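Local coordinates for protein 6-carboxyhexanoate--CoA ligase (PDB 5TVA) that belongs to the 6-carboxyhexanoate--CoA ligase (BioW) family and holds adenosine monophosphate and coenzyme A in this model, at residues A97-N111 and G209-R221. Sequence-based numbering, arbitrary orientation.
Sequences AVEILSKGANPKGGN and GDPLGGRVYFVSR. With AMP (adenosine monophosphate), chain C.
Ala97 and Leu101, one helical turn apart, press the last turns of helix 91-102 (residues 97-102) onto strand 214-219, which runs roughly antiparallel to them, the axes 8.7 Å apart at the closest. Ala97 CB sits 3.4 Å from Phe218 CZ and also touches Val216 CG1, the methyl that lies over one face of the Phe218 ring, offset toward its rim. Leu101 carries its CG anti to the carbonyl carbon (chi1 -68°), which drops both methyls onto the strand. CD2 meets Val216 CG2 at 3.8 Å, while CD1 rests on the Gly214 carbonyl. Gly214, at backbone angles suited to glycine, lets Leu101 CD2 lie 3.8 Å from its CA.

Beyond the helix the roles reverse. Leu212 pushes its forked end into the bend of residues 102-110: CD1 lies 3.4 Å from Ser102 O and close to Gly104 N, and CD2 reaches the Gly110 carbonyl.

The polar part belongs to Asn111, whose amide bridges two peptides of the 211-213 loop. Its OD1 takes the Gly213 N-H at 2.6 Å, a short bond bent to 132° at the hydrogen although the nitrogen lies almost straight out from the amide C=O. Its ND2 gives to Pro211 O at 3.0 Å, with that oxygen near the amide plane. Two bonds from one flat group should fix its rotation. Asn106 ND2 in turn holds Asn111 O.

The Arg215 side chain leaves the strand away from the helix; NE bonds weakly to AMP O4', NH1 to Tyr191, and coenzyme A touches it too. Asn111, Gly214, Arg215 and Tyr217 all belong to the AMP pocket, so the loop ending at Asn111 and strand 214-219, between 177-181 and 116-119 in the mixed sheet, line one side of the site, with helix 91-102 backing the strand.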
ATOM      1  N   ALA A  97       9.396  11.194   7.889  1.00 51.32           N
ATOM      2  CA  ALA A  97       8.573  10.034   7.558  1.00 54.80           C
ATOM      3  C   ALA A  97       9.009   8.798   8.342  1.00 54.08           C
ATOM      4  O   ALA A  97       8.212   8.210   9.082  1.00 54.31           O
ATOM      5  CB  ALA A  97       8.633   9.761   6.057  1.00 52.35           C
ATOM      6  N   VAL A  98      10.279   8.387   8.185  1.00 56.04           N
ATOM      7  CA  VAL A  98      10.794   7.212   8.909  1.00 55.23           C
ATOM      8  C   VAL A  98      10.571   7.370  10.409  1.00 56.05           C
ATOM      9  O   VAL A  98      10.128   6.438  11.095  1.00 53.88           O
ATOM     10  CB  VAL A  98      12.288   6.988   8.592  1.00 55.20           C
ATOM     11  CG1 VAL A  98      12.882   5.971   9.546  1.00 55.77           C
ATOM     12  CG2 VAL A  98      12.489   6.522   7.150  1.00 49.18           C
ATOM     13  N   GLU A  99      10.861   8.565  10.933  1.00 54.14           N
ATOM     14  CA  GLU A  99      10.671   8.837  12.352  1.00 56.64           C
ATOM     15  C   GLU A  99       9.221   8.618  12.774  1.00 62.66           C
ATOM     16  O   GLU A  99       8.960   8.075  13.856  1.00 62.99           O
ATOM     17  CB  GLU A  99      11.119  10.270  12.657  1.00 63.49           C
ATOM     18  CG  GLU A  99      11.016  10.675  14.125  1.00 71.29           C
ATOM     19  CD  GLU A  99      11.301  12.164  14.373  1.00 78.40           C
ATOM     20  OE1 GLU A  99      11.534  12.919  13.396  1.00 73.96           O
ATOM     21  OE2 GLU A  99      11.282  12.575  15.558  1.00 75.43           O
ATOM     22  N   ILE A 100       8.262   9.029  11.936  1.00 61.05           N
ATOM     23  CA  ILE A 100       6.855   8.955  12.327  1.00 59.78           C
ATOM     24  C   ILE A 100       6.392   7.506  12.405  1.00 59.20           C
ATOM     25  O   ILE A 100       5.653   7.124  13.320  1.00 60.42           O
ATOM     26  CB  ILE A 100       5.976   9.780  11.361  1.00 58.06           C
ATOM     27  CG1 ILE A 100       6.241  11.278  11.526  1.00 60.11           C
ATOM     28  CG2 ILE A 100       4.504   9.503  11.614  1.00 56.89           C
ATOM     29  CD1 ILE A 100       5.416  12.173  10.600  1.00 54.81           C
ATOM     30  N   LEU A 101       6.816   6.673  11.456  1.00 57.62           N
ATOM     31  CA  LEU A 101       6.339   5.295  11.436  1.00 59.49           C
ATOM     32  C   LEU A 101       6.904   4.493  12.603  1.00 65.88           C
ATOM     33  O   LEU A 101       6.180   3.726  13.253  1.00 67.45           O
ATOM     34  CB  LEU A 101       6.710   4.639  10.110  1.00 59.58           C
ATOM     35  CG  LEU A 101       6.012   5.146   8.848  1.00 53.59           C
ATOM     36  CD1 LEU A 101       6.341   4.215   7.696  1.00 51.17           C
ATOM     37  CD2 LEU A 101       4.512   5.253   9.048  1.00 52.30           C
ATOM     38  N   SER A 102       8.193   4.665  12.890  1.00 65.83           N
ATOM     39  CA  SER A 102       8.836   3.864  13.925  1.00 66.81           C
ATOM     40  C   SER A 102       8.356   4.244  15.319  1.00 65.17           C
ATOM     41  O   SER A 102       8.307   3.389  16.208  1.00 73.81           O
ATOM     42  CB  SER A 102      10.353   4.005  13.820  1.00 67.44           C
ATOM     43  OG  SER A 102      10.706   5.367  13.642  1.00 66.84           O
ATOM     44  N   LYS A 103       7.980   5.497  15.530  1.00 68.36           N
ATOM     45  CA  LYS A 103       7.550   5.950  16.844  1.00 68.68           C
ATOM     46  C   LYS A 103       6.039   5.889  17.031  1.00 67.60           C
ATOM     47  O   LYS A 103       5.539   6.364  18.056  1.00 69.41           O
ATOM     48  CB  LYS A 103       8.072   7.367  17.099  1.00 69.25           C
ATOM     49  CG  LYS A 103       9.608   7.408  17.149  1.00 73.42           C
ATOM     50  CD  LYS A 103      10.185   8.823  17.096  1.00 75.12           C
ATOM     51  CE  LYS A 103       9.774   9.666  18.296  1.00 78.84           C
ATOM     52  NZ  LYS A 103      10.450  10.994  18.281  1.00 72.94           N
ATOM     53  N   GLY A 104       5.309   5.292  16.088  1.00 72.79           N
ATOM     54  CA  GLY A 104       3.865   5.165  16.190  1.00 68.84           C
ATOM     55  C   GLY A 104       3.112   6.257  15.459  1.00 69.22           C
ATOM     56  O   GLY A 104       2.974   7.371  15.971  1.00 73.29           O
ATOM     57  N   ALA A 105       2.602   5.948  14.264  1.00 70.74           N
ATOM     58  CA  ALA A 105       1.993   6.982  13.428  1.00 64.24           C
ATOM     59  C   ALA A 105       0.646   7.448  13.971  1.00 63.10           C
ATOM     60  O   ALA A 105       0.310   8.634  13.847  1.00 61.20           O
ATOM     61  CB  ALA A 105       1.852   6.463  11.996  1.00 57.80           C
ATOM     62  N   ASN A 106      -0.137   6.545  14.558  1.00 63.61           N
ATOM     63  CA  ASN A 106      -1.411   6.909  15.193  1.00 67.06           C
ATOM     64  C   ASN A 106      -1.131   7.636  16.505  1.00 68.41           C
ATOM     65  O   ASN A 106      -0.518   7.048  17.408  1.00 71.75           O
ATOM     66  CB  ASN A 106      -2.256   5.644  15.429  1.00 64.74           C
ATOM     67  CG  ASN A 106      -3.655   5.938  15.991  1.00 64.32           C
ATOM     68  OD1 ASN A 106      -3.897   6.970  16.611  1.00 64.80           O
ATOM     69  ND2 ASN A 106      -4.580   5.012  15.766  1.00 64.71           N
ATOM     70  N   PRO A 107      -1.561   8.891  16.666  1.00 69.50           N
ATOM     71  CA  PRO A 107      -1.186   9.650  17.872  1.00 70.39           C
ATOM     72  C   PRO A 107      -1.735   9.070  19.166  1.00 73.34           C
ATOM     73  O   PRO A 107      -1.167   9.347  20.231  1.00 73.39           O
ATOM     74  CB  PRO A 107      -1.761  11.046  17.604  1.00 71.68           C
ATOM     75  CG  PRO A 107      -2.887  10.807  16.640  1.00 70.67           C
ATOM     76  CD  PRO A 107      -2.426   9.672  15.766  1.00 66.20           C
ATOM     77  N   LYS A 108      -2.812   8.285  19.119  1.00 70.17           N
ATOM     78  CA  LYS A 108      -3.341   7.619  20.301  1.00 71.98           C
ATOM     79  C   LYS A 108      -2.845   6.183  20.422  1.00 73.74           C
ATOM     80  O   LYS A 108      -3.535   5.334  20.994  1.00 78.32           O
ATOM     81  CB  LYS A 108      -4.871   7.663  20.307  1.00 73.20           C
ATOM     82  CG  LYS A 108      -5.441   9.037  19.952  1.00 74.57           C
ATOM     83  CD  LYS A 108      -6.686   9.369  20.772  1.00 77.63           C
ATOM     84  CE  LYS A 108      -7.451  10.546  20.175  1.00 80.60           C
ATOM     85  NZ  LYS A 108      -8.083  11.420  21.211  1.00 84.17           N
ATOM     86  N   GLY A 109      -1.658   5.898  19.890  1.00 70.80           N
ATOM     87  CA  GLY A 109      -1.074   4.577  20.004  1.00 73.81           C
ATOM     88  C   GLY A 109      -1.468   3.611  18.903  1.00 73.82           C
ATOM     89  O   GLY A 109      -2.613   3.607  18.430  1.00 70.63           O
ATOM     90  N   GLY A 110      -0.518   2.787  18.486  1.00 64.52           N
ATOM     91  CA  GLY A 110      -0.798   1.743  17.529  1.00 69.67           C
ATOM     92  C   GLY A 110      -0.606   2.185  16.092  1.00 70.80           C
ATOM     93  O   GLY A 110      -0.034   3.237  15.779  1.00 67.48           O
ATOM     94  N   ASN A 111      -1.096   1.335  15.198  1.00 67.64           N
ATOM     95  CA  ASN A 111      -1.047   1.633  13.780  1.00 63.93           C
ATOM     96  C   ASN A 111      -2.240   2.486  13.371  1.00 64.67           C
ATOM     97  O   ASN A 111      -3.265   2.550  14.057  1.00 65.54           O
ATOM     98  CB  ASN A 111      -1.032   0.348  12.958  1.00 60.02           C
ATOM     99  CG  ASN A 111       0.037  -0.607  13.407  1.00 72.24           C
ATOM    100  OD1 ASN A 111       1.203  -0.473  13.029  1.00 74.93           O
ATOM    101  ND2 ASN A 111      -0.347  -1.578  14.231  1.00 67.03           N
ATOM    102  N   GLY A 209       9.100  -8.271  15.933  1.00 89.35           N
ATOM    103  CA  GLY A 209       8.400  -8.213  17.201  1.00 85.27           C
ATOM    104  C   GLY A 209       7.786  -6.848  17.446  1.00 86.81           C
ATOM    105  O   GLY A 209       6.930  -6.690  18.324  1.00 81.79           O
ATOM    106  N   ASP A 210       8.233  -5.852  16.680  1.00 87.11           N
ATOM    107  CA  ASP A 210       7.630  -4.522  16.727  1.00 86.90           C
ATOM    108  C   ASP A 210       6.222  -4.592  16.148  1.00 82.67           C
ATOM    109  O   ASP A 210       6.056  -5.044  15.004  1.00 81.59           O
ATOM    110  CB  ASP A 210       8.481  -3.516  15.948  1.00 79.84           C
ATOM    111  CG  ASP A 210       8.232  -2.076  16.380  1.00 82.45           C
ATOM    112  OD1 ASP A 210       7.197  -1.809  17.027  1.00 83.33           O
ATOM    113  OD2 ASP A 210       9.079  -1.204  16.081  1.00 79.78           O
ATOM    114  N   PRO A 211       5.190  -4.194  16.890  1.00 78.46           N
ATOM    115  CA  PRO A 211       3.825  -4.177  16.345  1.00 84.31           C
ATOM    116  C   PRO A 211       3.426  -2.875  15.656  1.00 82.09           C
ATOM    117  O   PRO A 211       2.236  -2.681  15.392  1.00 78.72           O
ATOM    118  CB  PRO A 211       2.983  -4.393  17.609  1.00 78.74           C
ATOM    119  CG  PRO A 211       3.746  -3.638  18.657  1.00 77.83           C
ATOM    120  CD  PRO A 211       5.214  -3.798  18.312  1.00 79.21           C
ATOM    121  N   LEU A 212       4.375  -1.990  15.360  1.00 78.89           N
ATOM    122  CA  LEU A 212       4.106  -0.724  14.694  1.00 74.28           C
ATOM    123  C   LEU A 212       4.496  -0.796  13.217  1.00 77.43           C
ATOM    124  O   LEU A 212       5.536  -1.365  12.862  1.00 77.58           O
ATOM    125  CB  LEU A 212       4.862   0.419  15.376  1.00 69.61           C
ATOM    126  CG  LEU A 212       4.470   0.819  16.802  1.00 72.03           C
ATOM    127  CD1 LEU A 212       5.432   1.867  17.339  1.00 65.80           C
ATOM    128  CD2 LEU A 212       3.041   1.336  16.866  1.00 69.81           C
ATOM    129  N   GLY A 213       3.653  -0.213  12.362  1.00 74.28           N
ATOM    130  CA  GLY A 213       3.902  -0.152  10.932  1.00 68.76           C
ATOM    131  C   GLY A 213       3.262   1.080  10.324  1.00 67.10           C
ATOM    132  O   GLY A 213       2.935   2.023  11.054  1.00 66.03           O
ATOM    133  N   GLY A 214       3.094   1.104   9.011  1.00 60.12           N
ATOM    134  CA  GLY A 214       2.382   2.196   8.379  1.00 58.45           C
ATOM    135  C   GLY A 214       2.914   2.503   6.992  1.00 57.88           C
ATOM    136  O   GLY A 214       3.819   1.842   6.473  1.00 51.10           O
ATOM    137  N   ARG A 215       2.302   3.533   6.395  1.00 43.81           N
ATOM    138  CA  ARG A 215       2.662   4.018   5.076  1.00 43.12           C
ATOM    139  C   ARG A 215       2.700   5.539   5.116  1.00 47.05           C
ATOM    140  O   ARG A 215       1.870   6.179   5.771  1.00 41.38           O
ATOM    141  CB  ARG A 215       1.668   3.539   3.999  1.00 42.85           C
ATOM    142  CG  ARG A 215       1.928   2.139   3.482  1.00 46.40           C
ATOM    143  CD  ARG A 215       0.986   1.726   2.352  1.00 42.79           C
ATOM    144  NE  ARG A 215       0.208   0.579   2.784  1.00 59.46           N
ATOM    145  CZ  ARG A 215       0.356  -0.672   2.355  1.00 45.60           C
ATOM    146  NH1 ARG A 215       1.225  -0.987   1.405  1.00 43.01           N
ATOM    147  NH2 ARG A 215      -0.424  -1.597   2.861  1.00 50.48           N
ATOM    148  N   VAL A 216       3.676   6.108   4.419  1.00 44.44           N
ATOM    149  CA  VAL A 216       3.763   7.543   4.211  1.00 43.26           C
ATOM    150  C   VAL A 216       3.747   7.774   2.709  1.00 42.31           C
ATOM    151  O   VAL A 216       4.579   7.210   1.982  1.00 38.74           O
ATOM    152  CB  VAL A 216       5.016   8.157   4.861  1.00 43.38           C
ATOM    153  CG1 VAL A 216       5.099   9.671   4.550  1.00 42.80           C
ATOM    154  CG2 VAL A 216       4.990   7.931   6.367  1.00 38.35           C
ATOM    155  N   TYR A 217       2.786   8.584   2.244  1.00 36.50           N
ATOM    156  CA  TYR A 217       2.703   8.999   0.850  1.00 33.27           C
ATOM    157  C   TYR A 217       3.292  10.399   0.730  1.00 40.27           C
ATOM    158  O   TYR A 217       2.828  11.330   1.411  1.00 38.22           O
ATOM    159  CB  TYR A 217       1.255   9.004   0.356  1.00 36.23           C
ATOM    160  CG  TYR A 217       0.527   7.675   0.291  1.00 40.40           C
ATOM    161  CD1 TYR A 217       1.209   6.461   0.426  1.00 32.98           C
ATOM    162  CD2 TYR A 217      -0.857   7.633   0.070  1.00 35.89           C
ATOM    163  CE1 TYR A 217       0.541   5.259   0.355  1.00 34.93           C
ATOM    164  CE2 TYR A 217      -1.543   6.417   0.003  1.00 35.82           C
ATOM    165  CZ  TYR A 217      -0.829   5.229   0.147  1.00 38.29           C
ATOM    166  OH  TYR A 217      -1.475   4.003   0.075  1.00 35.17           O
ATOM    167  N   PHE A 218       4.278  10.568  -0.160  1.00 39.56           N
ATOM    168  CA  PHE A 218       4.897  11.880  -0.375  1.00 43.32           C
ATOM    169  C   PHE A 218       4.176  12.576  -1.527  1.00 42.97           C
ATOM    170  O   PHE A 218       4.263  12.122  -2.679  1.00 40.99           O
ATOM    171  CB  PHE A 218       6.393  11.740  -0.652  1.00 38.76           C
ATOM    172  CG  PHE A 218       7.163  11.142   0.502  1.00 46.35           C
ATOM    173  CD1 PHE A 218       7.610  11.938   1.541  1.00 47.16           C
ATOM    174  CD2 PHE A 218       7.402   9.766   0.563  1.00 46.36           C
ATOM    175  CE1 PHE A 218       8.296  11.384   2.610  1.00 44.18           C
ATOM    176  CE2 PHE A 218       8.092   9.211   1.630  1.00 41.74           C
ATOM    177  CZ  PHE A 218       8.544  10.015   2.640  1.00 46.77           C
ATOM    178  N   VAL A 219       3.457  13.669  -1.217  1.00 34.71           N
ATOM    179  CA  VAL A 219       2.594  14.355  -2.179  1.00 41.71           C
ATOM    180  C   VAL A 219       2.880  15.855  -2.203  1.00 39.23           C
ATOM    181  O   VAL A 219       3.226  16.466  -1.190  1.00 35.93           O
ATOM    182  CB  VAL A 219       1.084  14.142  -1.878  1.00 42.84           C
ATOM    183  CG1 VAL A 219       0.699  12.657  -1.908  1.00 40.87           C
ATOM    184  CG2 VAL A 219       0.702  14.790  -0.552  1.00 38.62           C
ATOM    185  N   SER A 220       2.697  16.456  -3.374  1.00 40.15           N
ATOM    186  CA  SER A 220       2.774  17.907  -3.507  1.00 43.58           C
ATOM    187  C   SER A 220       1.464  18.519  -3.021  1.00 40.10           C
ATOM    188  O   SER A 220       0.393  18.162  -3.527  1.00 36.36           O
ATOM    189  CB  SER A 220       3.045  18.279  -4.959  1.00 42.42           C
ATOM    190  OG  SER A 220       3.419  19.639  -5.064  1.00 51.56           O
ATOM    191  N   ARG A 221       1.534  19.413  -2.023  1.00 37.57           N
ATOM    192  CA  ARG A 221       0.300  19.951  -1.457  1.00 43.05           C
ATOM    193  C   ARG A 221      -0.602  20.571  -2.518  1.00 42.69           C
ATOM    194  O   ARG A 221      -1.827  20.492  -2.402  1.00 41.49           O
ATOM    195  CB  ARG A 221       0.556  20.996  -0.365  1.00 43.93           C
ATOM    196  CG  ARG A 221      -0.738  21.265   0.406  1.00 44.74           C
ATOM    197  CD  ARG A 221      -0.794  22.604   1.094  1.00 55.12           C
ATOM    198  NE  ARG A 221      -0.422  22.590   2.508  1.00 59.08           N
ATOM    199  CZ  ARG A 221      -1.257  22.836   3.517  1.00 59.07           C
ATOM    200  NH1 ARG A 221      -2.540  23.095   3.287  1.00 57.66           N
ATOM    201  NH2 ARG A 221      -0.805  22.808   4.765  1.00 62.79           N
TER
HETATM  202  P   AMP C 301      -0.783  -3.914   5.386  1.00 66.06           P
HETATM  203  O1P AMP C 301      -0.326  -3.711   3.957  1.00 50.35           O
HETATM  204  O2P AMP C 301      -2.223  -4.383   5.412  1.00 57.79           O
HETATM  205  O3P AMP C 301       0.181  -4.625   6.329  1.00 52.00           O
HETATM  206  O5' AMP C 301      -0.826  -2.459   6.047  1.00 59.31           O
HETATM  207  C5' AMP C 301       0.356  -1.780   6.471  1.00 57.24           C
HETATM  208  C4' AMP C 301      -0.004  -0.419   7.024  1.00 59.12           C
HETATM  209  O4' AMP C 301      -0.325   0.465   5.917  1.00 49.83           O
HETATM  210  C3' AMP C 301      -1.237  -0.415   7.930  1.00 58.22           C
HETATM  211  O3' AMP C 301      -0.909  -0.543   9.303  1.00 70.05           O
HETATM  212  C2' AMP C 301      -1.949   0.890   7.606  1.00 54.72           C
HETATM  213  O2' AMP C 301      -1.460   1.937   8.431  1.00 59.96           O
HETATM  214  C1' AMP C 301      -1.523   1.153   6.159  1.00 54.07           C
HETATM  215  N9  AMP C 301      -2.527   0.698   5.169  1.00 54.11           N
HETATM  216  C8  AMP C 301      -3.184  -0.478   5.158  1.00 50.70           C
HETATM  217  N7  AMP C 301      -4.045  -0.550   4.106  1.00 52.61           N
HETATM  218  C5  AMP C 301      -3.955   0.598   3.408  1.00 49.36           C
HETATM  219  C6  AMP C 301      -4.556   1.177   2.177  1.00 42.30           C
HETATM  220  N6  AMP C 301      -5.482   0.516   1.448  1.00 35.01           N
HETATM  221  N1  AMP C 301      -4.155   2.425   1.805  1.00 43.23           N
HETATM  222  C2  AMP C 301      -3.251   3.118   2.513  1.00 40.57           C
HETATM  223  N3  AMP C 301      -2.667   2.651   3.629  1.00 44.70           N
HETATM  224  C4  AMP C 301      -2.956   1.421   4.120  1.00 53.94           C